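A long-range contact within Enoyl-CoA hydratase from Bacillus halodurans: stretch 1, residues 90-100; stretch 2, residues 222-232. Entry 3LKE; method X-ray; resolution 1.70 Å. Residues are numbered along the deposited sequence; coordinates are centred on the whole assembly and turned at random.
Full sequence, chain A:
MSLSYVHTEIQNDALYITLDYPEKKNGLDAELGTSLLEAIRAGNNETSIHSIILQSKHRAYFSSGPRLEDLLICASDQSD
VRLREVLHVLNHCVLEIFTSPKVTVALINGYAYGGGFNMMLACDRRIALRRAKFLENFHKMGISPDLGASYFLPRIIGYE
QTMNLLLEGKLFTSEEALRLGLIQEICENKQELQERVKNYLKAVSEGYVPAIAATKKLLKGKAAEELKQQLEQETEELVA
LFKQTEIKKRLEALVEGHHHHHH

Stretch 1 (90-100) LNHCVLEIFTS
Stretch 2 222-232: KAAEELKQQLE

Two helices from distant parts of the chain pack side by side. Residues 90-98 are helical and continue a helix that begins earlier. Thr99 is the first residue to leave helical phi/psi (-94/10), and Ser100 is extended (-61/136). Lys222 is the N-cap of the second helix, which runs from Ala223 through Glu232 and beyond. Helical residues lie near phi -63, psi -41. The axes are nearly antiparallel, at 169°, and approach to 10.4 Å. The register is set by three CA-CA pairs: Asn91 to Leu231 at 6.4 Å, Leu95 to Lys228 at 6.8 Å and Thr99 to Ala224 at 6.7 Å.

The contact is largely apolar and buries 468 Å², both sides summed. Val94, Phe98, Leu227 and Leu231 are buried, and their apolar side chains need no polar partner there. Leu231 has the largest area covered by the other stretch, 86 Å². No hydrogen bond crosses the contact. Backbone polar groups are largely paired within each helix, as in Leu95 N to Asn91 O, 3.0 Å, and Leu231 N to Leu227 O, 2.8 Å.

Leu95 is a knob in a hole formed by Ala224, Leu227, Lys228 and Leu231. Its CB points sideways, but its rotamer (chi1 t, chi2 p) brings the end of the side chain nearer. Leu95 CD1 lies 3.9 Å from Leu227 CD2 and 3.8 Å from Ala224 O. Leu95 CD2 lies 4.0 Å from Lys228 CB, and Leu95 CB lies 4.2 Å from Leu231 CD1. CB of Leu231 (m, t) points toward the first helix. Val94 (t) adds a looser contact, Val94 CG1 to Leu227 CD2 at 4.3 Å.

CB of Phe98 (chi1 t, chi2 78°) points toward the second helix. Leu227 (t, p) places CD2 over one face of the Phe98 ring, 4.0 Å from its centroid and 27° off the normal, a CH-pi contact. Leu227 CD2 is 3.6 Å from Phe98 CG. The ring edge meets the start of the second helix: Phe98 CZ is 3.9 Å from Ala223 CB, and Phe98 CE2 is 3.8 Å from Ala224 N. The short alanine side chains fit beside the ring. Thr99 CG2 also touches Ala224 CB, at 3.6 Å.

Asn91, Thr99 and Lys228 also take part. CB of Asn91 (chi1 m, chi2 -17°) points toward the second helix; Asn91 OD1 is 3.6 Å from Leu231 CD2, while ND2 is hydrogen-bonded elsewhere in the structure. Thr99 (p) donates from Thr99 OG1 to Leu95 O, 2.9 Å, while its methyl packs. Lys228 (t, t, p, t) uses its aliphatic base in the contact; its end leads away. Lys228 NZ, 3.5 Å from Glu225 OE1, forms a salt bridge within the second helix, apart from the contact.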

ATOM      1  N   LEU A  90     -14.009  -4.446 -22.820  1.00 25.78           N
ATOM      2  CA  LEU A  90     -12.639  -4.270 -22.339  1.00 23.02           C
ATOM      3  C   LEU A  90     -12.552  -4.299 -20.813  1.00 22.41           C
ATOM      4  O   LEU A  90     -11.596  -4.828 -20.266  1.00 24.69           O
ATOM      5  CB  LEU A  90     -12.011  -2.999 -22.906  1.00 23.66           C
ATOM      6  CG  LEU A  90     -11.837  -2.961 -24.431  1.00 24.53           C
ATOM      7  CD1 LEU A  90     -11.261  -1.625 -24.874  1.00 24.78           C
ATOM      8  CD2 LEU A  90     -10.969  -4.120 -24.926  1.00 24.46           C
ATOM      9  N   ASN A  91     -13.548  -3.755 -20.118  1.00 23.44           N
ATOM     10  CA  ASN A  91     -13.550  -3.891 -18.657  1.00 24.84           C
ATOM     11  C   ASN A  91     -13.645  -5.359 -18.250  1.00 25.84           C
ATOM     12  O   ASN A  91     -13.008  -5.799 -17.290  1.00 25.58           O
ATOM     13  CB  ASN A  91     -14.682  -3.092 -18.010  1.00 24.15           C
ATOM     14  CG  ASN A  91     -14.437  -1.610 -18.045  1.00 26.47           C
ATOM     15  OD1 ASN A  91     -13.307  -1.152 -18.263  1.00 24.78           O
ATOM     16  ND2 ASN A  91     -15.499  -0.834 -17.825  1.00 27.01           N
ATOM     17  N   HIS A  92     -14.446  -6.133 -18.974  1.00 24.92           N
ATOM     18  CA  HIS A  92     -14.513  -7.549 -18.651  1.00 25.64           C
ATOM     19  C   HIS A  92     -13.197  -8.277 -18.879  1.00 24.82           C
ATOM     20  O   HIS A  92     -12.835  -9.151 -18.096  1.00 26.08           O
ATOM     21  CB  HIS A  92     -15.681  -8.244 -19.350  1.00 30.15           C
ATOM     22  CG  HIS A  92     -16.958  -8.158 -18.577  1.00 33.31           C
ATOM     23  ND1 HIS A  92     -17.197  -8.921 -17.453  1.00 38.25           N
ATOM     24  CD2 HIS A  92     -18.053  -7.380 -18.744  1.00 42.85           C
ATOM     25  CE1 HIS A  92     -18.389  -8.624 -16.968  1.00 42.74           C
ATOM     26  NE2 HIS A  92     -18.930  -7.693 -17.733  1.00 47.30           N
ATOM     27  N   CYS A  93     -12.468  -7.917 -19.937  1.00 25.71           N
ATOM     28  CA  CYS A  93     -11.127  -8.469 -20.116  1.00 23.75           C
ATOM     29  C   CYS A  93     -10.275  -8.216 -18.867  1.00 23.80           C
ATOM     30  O   CYS A  93      -9.629  -9.120 -18.353  1.00 23.98           O
ATOM     31  CB  CYS A  93     -10.434  -7.857 -21.320  1.00 23.21           C
ATOM     32  SG  CYS A  93     -11.156  -8.369 -22.896  1.00 26.44           S
ATOM     33  N   VAL A  94     -10.272  -6.975 -18.390  1.00 22.77           N
ATOM     34  CA  VAL A  94      -9.464  -6.642 -17.203  1.00 22.56           C
ATOM     35  C   VAL A  94      -9.868  -7.474 -15.977  1.00 25.19           C
ATOM     36  O   VAL A  94      -9.023  -8.022 -15.264  1.00 23.32           O
ATOM     37  CB  VAL A  94      -9.546  -5.133 -16.849  1.00 23.07           C
ATOM     38  CG1 VAL A  94      -8.843  -4.863 -15.514  1.00 23.66           C
ATOM     39  CG2 VAL A  94      -8.940  -4.286 -17.965  1.00 24.49           C
ATOM     40  N   LEU A  95     -11.169  -7.560 -15.738  1.00 24.78           N
ATOM     41  CA  LEU A  95     -11.688  -8.235 -14.557  1.00 27.91           C
ATOM     42  C   LEU A  95     -11.407  -9.736 -14.634  1.00 26.79           C
ATOM     43  O   LEU A  95     -11.023 -10.355 -13.648  1.00 24.59           O
ATOM     44  CB  LEU A  95     -13.188  -7.950 -14.411  1.00 27.11           C
ATOM     45  CG  LEU A  95     -13.848  -8.348 -13.090  1.00 29.52           C
ATOM     46  CD1 LEU A  95     -13.093  -7.749 -11.919  1.00 26.55           C
ATOM     47  CD2 LEU A  95     -15.315  -7.901 -13.105  1.00 33.34           C
ATOM     48  N   GLU A  96     -11.584 -10.305 -15.823  1.00 25.89           N
ATOM     49  CA  GLU A  96     -11.358 -11.744 -16.056  1.00 26.93           C
ATOM     50  C   GLU A  96      -9.893 -12.161 -15.979  1.00 24.03           C
ATOM     51  O   GLU A  96      -9.578 -13.279 -15.587  1.00 25.04           O
ATOM     52  CB  GLU A  96     -11.952 -12.157 -17.402  1.00 31.18           C
ATOM     53  CG  GLU A  96     -13.422 -11.855 -17.513  1.00 37.58           C
ATOM     54  CD  GLU A  96     -14.289 -13.066 -17.264  1.00 40.18           C
ATOM     55  OE1 GLU A  96     -13.743 -14.130 -16.887  1.00 45.97           O
ATOM     56  OE2 GLU A  96     -15.517 -12.940 -17.440  1.00 43.84           O
ATOM     57  N   ILE A  97      -8.989 -11.260 -16.338  1.00 24.02           N
ATOM     58  CA  ILE A  97      -7.579 -11.514 -16.087  1.00 21.09           C
ATOM     59  C   ILE A  97      -7.353 -11.482 -14.585  1.00 24.03           C
ATOM     60  O   ILE A  97      -6.806 -12.415 -14.018  1.00 23.75           O
ATOM     61  CB  ILE A  97      -6.680 -10.460 -16.758  1.00 20.47           C
ATOM     62  CG1 ILE A  97      -6.807 -10.564 -18.280  1.00 23.14           C
ATOM     63  CG2 ILE A  97      -5.211 -10.638 -16.341  1.00 23.52           C
ATOM     64  CD1 ILE A  97      -6.129  -9.434 -19.022  1.00 25.31           C
ATOM     65  N   PHE A  98      -7.805 -10.406 -13.952  1.00 22.74           N
ATOM     66  CA  PHE A  98      -7.587 -10.222 -12.527  1.00 24.38           C
ATOM     67  C   PHE A  98      -8.078 -11.402 -11.698  1.00 23.33           C
ATOM     68  O   PHE A  98      -7.432 -11.801 -10.735  1.00 25.15           O
ATOM     69  CB  PHE A  98      -8.280  -8.951 -12.045  1.00 24.60           C
ATOM     70  CG  PHE A  98      -7.906  -8.569 -10.642  1.00 22.12           C
ATOM     71  CD1 PHE A  98      -6.694  -7.949 -10.378  1.00 22.46           C
ATOM     72  CD2 PHE A  98      -8.769  -8.819  -9.587  1.00 26.11           C
ATOM     73  CE1 PHE A  98      -6.353  -7.585  -9.081  1.00 22.81           C
ATOM     74  CE2 PHE A  98      -8.424  -8.458  -8.278  1.00 25.50           C
ATOM     75  CZ  PHE A  98      -7.224  -7.841  -8.035  1.00 22.32           C
ATOM     76  N   THR A  99      -9.231 -11.951 -12.060  1.00 23.96           N
ATOM     77  CA  THR A  99      -9.815 -13.032 -11.276  1.00 24.39           C
ATOM     78  C   THR A  99      -9.422 -14.410 -11.804  1.00 27.13           C
ATOM     79  O   THR A  99      -9.983 -15.423 -11.388  1.00 29.38           O
ATOM     80  CB  THR A  99     -11.359 -12.949 -11.220  1.00 27.28           C
ATOM     81  OG1 THR A  99     -11.898 -12.937 -12.551  1.00 28.90           O
ATOM     82  CG2 THR A  99     -11.825 -11.689 -10.481  1.00 25.48           C
ATOM     83  N   SER A 100      -8.477 -14.457 -12.736  1.00 26.58           N
ATOM     84  CA  SER A 100      -8.013 -15.753 -13.229  1.00 28.19           C
ATOM     85  C   SER A 100      -7.416 -16.583 -12.100  1.00 27.38           C
ATOM     86  O   SER A 100      -6.653 -16.065 -11.287  1.00 26.47           O
ATOM     87  CB  SER A 100      -6.963 -15.578 -14.317  1.00 27.45           C
ATOM     88  OG  SER A 100      -6.465 -16.847 -14.736  1.00 28.77           O
ATOM     89  N   LYS A 222     -11.038  -9.147  -1.056  1.00 30.47           N
ATOM     90  CA  LYS A 222     -12.211  -8.472  -1.603  1.00 32.34           C
ATOM     91  C   LYS A 222     -11.895  -7.581  -2.805  1.00 32.34           C
ATOM     92  O   LYS A 222     -12.767  -6.863  -3.298  1.00 28.59           O
ATOM     93  CB  LYS A 222     -12.869  -7.625  -0.510  1.00 34.43           C
ATOM     94  CG  LYS A 222     -13.315  -8.432   0.691  1.00 39.87           C
ATOM     95  CD  LYS A 222     -14.356  -9.466   0.286  1.00 40.43           C
ATOM     96  CE  LYS A 222     -14.652 -10.436   1.427  1.00 48.31           C
ATOM     97  NZ  LYS A 222     -15.111  -9.725   2.656  1.00 50.78           N
ATOM     98  N   ALA A 223     -10.650  -7.627  -3.272  1.00 27.52           N
ATOM     99  CA  ALA A 223     -10.195  -6.719  -4.317  1.00 25.89           C
ATOM    100  C   ALA A 223     -10.981  -6.851  -5.622  1.00 27.42           C
ATOM    101  O   ALA A 223     -11.225  -5.862  -6.306  1.00 27.85           O
ATOM    102  CB  ALA A 223      -8.699  -6.897  -4.565  1.00 24.12           C
ATOM    103  N   ALA A 224     -11.390  -8.064  -5.971  1.00 27.41           N
ATOM    104  CA  ALA A 224     -12.096  -8.239  -7.236  1.00 29.16           C
ATOM    105  C   ALA A 224     -13.408  -7.455  -7.250  1.00 27.91           C
ATOM    106  O   ALA A 224     -13.788  -6.879  -8.271  1.00 28.18           O
ATOM    107  CB  ALA A 224     -12.336  -9.713  -7.521  1.00 29.49           C
ATOM    108  N   GLU A 225     -14.105  -7.429  -6.115  1.00 30.32           N
ATOM    109  CA  GLU A 225     -15.362  -6.693  -6.030  1.00 30.48           C
ATOM    110  C   GLU A 225     -15.100  -5.195  -6.125  1.00 31.19           C
ATOM    111  O   GLU A 225     -15.834  -4.454  -6.792  1.00 30.14           O
ATOM    112  CB  GLU A 225     -16.095  -7.021  -4.728  1.00 38.60           C
ATOM    113  CG  GLU A 225     -17.391  -6.254  -4.552  1.00 40.03           C
ATOM    114  CD  GLU A 225     -18.358  -6.484  -5.699  1.00 43.06           C
ATOM    115  OE1 GLU A 225     -18.475  -7.646  -6.152  1.00 46.31           O
ATOM    116  OE2 GLU A 225     -19.001  -5.505  -6.141  1.00 42.20           O
ATOM    117  N   GLU A 226     -14.039  -4.754  -5.459  1.00 26.27           N
ATOM    118  CA  GLU A 226     -13.634  -3.363  -5.505  1.00 26.05           C
ATOM    119  C   GLU A 226     -13.241  -2.919  -6.909  1.00 25.29           C
ATOM    120  O   GLU A 226     -13.567  -1.809  -7.324  1.00 27.80           O
ATOM    121  CB  GLU A 226     -12.491  -3.122  -4.521  1.00 26.23           C
ATOM    122  CG  GLU A 226     -12.890  -3.442  -3.103  1.00 33.86           C
ATOM    123  CD  GLU A 226     -14.191  -2.769  -2.710  1.00 43.54           C
ATOM    124  OE1 GLU A 226     -14.243  -1.518  -2.715  1.00 43.46           O
ATOM    125  OE2 GLU A 226     -15.166  -3.494  -2.400  1.00 49.20           O
ATOM    126  N   LEU A 227     -12.519  -3.778  -7.621  1.00 24.69           N
ATOM    127  CA  LEU A 227     -12.128  -3.485  -8.997  1.00 25.08           C
ATOM    128  C   LEU A 227     -13.381  -3.385  -9.866  1.00 24.66           C
ATOM    129  O   LEU A 227     -13.531  -2.471 -10.692  1.00 22.31           O
ATOM    130  CB  LEU A 227     -11.187  -4.578  -9.531  1.00 22.27           C
ATOM    131  CG  LEU A 227     -10.851  -4.511 -11.026  1.00 23.02           C
ATOM    132  CD1 LEU A 227     -10.312  -3.116 -11.401  1.00 24.59           C
ATOM    133  CD2 LEU A 227      -9.862  -5.609 -11.385  1.00 23.58           C
ATOM    134  N   LYS A 228     -14.289  -4.334  -9.679  1.00 26.60           N
ATOM    135  CA  LYS A 228     -15.496  -4.354 -10.491  1.00 28.35           C
ATOM    136  C   LYS A 228     -16.239  -3.038 -10.335  1.00 28.24           C
ATOM    137  O   LYS A 228     -16.653  -2.422 -11.328  1.00 26.96           O
ATOM    138  CB  LYS A 228     -16.400  -5.531 -10.126  1.00 28.64           C
ATOM    139  CG  LYS A 228     -17.741  -5.502 -10.868  1.00 33.78           C
ATOM    140  CD  LYS A 228     -18.529  -6.795 -10.686  1.00 38.84           C
ATOM    141  CE  LYS A 228     -19.223  -6.855  -9.334  1.00 46.88           C
ATOM    142  NZ  LYS A 228     -20.156  -8.021  -9.252  1.00 51.25           N
ATOM    143  N   GLN A 229     -16.399  -2.598  -9.091  1.00 27.62           N
ATOM    144  CA  GLN A 229     -17.080  -1.339  -8.836  1.00 30.51           C
ATOM    145  C   GLN A 229     -16.329  -0.148  -9.417  1.00 28.24           C
ATOM    146  O   GLN A 229     -16.939   0.795  -9.915  1.00 27.70           O
ATOM    147  CB  GLN A 229     -17.316  -1.137  -7.345  1.00 30.79           C
ATOM    148  CG  GLN A 229     -18.184  -2.195  -6.710  1.00 33.42           C
ATOM    149  CD  GLN A 229     -18.392  -1.944  -5.234  1.00 41.09           C
ATOM    150  OE1 GLN A 229     -18.220  -0.817  -4.757  1.00 43.58           O
ATOM    151  NE2 GLN A 229     -18.755  -2.989  -4.498  1.00 38.97           N
ATOM    152  N   GLN A 230     -15.004  -0.188  -9.358  1.00 25.56           N
ATOM    153  CA  GLN A 230     -14.220   0.924  -9.868  1.00 23.44           C
ATOM    154  C   GLN A 230     -14.337   1.002 -11.401  1.00 24.79           C
ATOM    155  O   GLN A 230     -14.392   2.087 -11.973  1.00 24.92           O
ATOM    156  CB  GLN A 230     -12.754   0.801  -9.435  1.00 25.62           C
ATOM    157  CG  GLN A 230     -11.930   2.017  -9.797  1.00 27.45           C
ATOM    158  CD  GLN A 230     -11.187   2.604  -8.616  1.00 30.01           C
ATOM    159  OE1 GLN A 230     -11.460   2.269  -7.462  1.00 34.68           O
ATOM    160  NE2 GLN A 230     -10.240   3.483  -8.898  1.00 29.07           N
ATOM    161  N   LEU A 231     -14.370  -0.152 -12.056  1.00 24.36           N
ATOM    162  CA  LEU A 231     -14.507  -0.189 -13.517  1.00 25.89           C
ATOM    163  C   LEU A 231     -15.825   0.476 -13.921  1.00 25.62           C
ATOM    164  O   LEU A 231     -15.902   1.205 -14.915  1.00 25.63           O
ATOM    165  CB  LEU A 231     -14.448  -1.628 -14.021  1.00 25.34           C
ATOM    166  CG  LEU A 231     -13.049  -2.253 -13.923  1.00 25.37           C
ATOM    167  CD1 LEU A 231     -13.041  -3.758 -14.182  1.00 26.09           C
ATOM    168  CD2 LEU A 231     -12.126  -1.541 -14.905  1.00 25.96           C
ATOM    169  N   GLU A 232     -16.862   0.236 -13.126  1.00 28.44           N
ATOM    170  CA  GLU A 232     -18.172   0.833 -13.399  1.00 31.05           C
ATOM    171  C   GLU A 232     -18.086   2.353 -13.304  1.00 30.71           C
ATOM    172  O   GLU A 232     -18.575   3.076 -14.174  1.00 28.85           O
ATOM    173  CB  GLU A 232     -19.224   0.283 -12.435  1.00 33.12           C
ATOM    174  CG  GLU A 232     -19.550  -1.187 -12.650  1.00 33.68           C
ATOM    175  CD  GLU A 232     -20.340  -1.799 -11.499  1.00 42.70           C
ATOM    176  OE1 GLU A 232     -20.763  -2.970 -11.625  1.00 44.73           O
ATOM    177  OE2 GLU A 232     -20.523  -1.114 -10.464  1.00 43.25           O
TER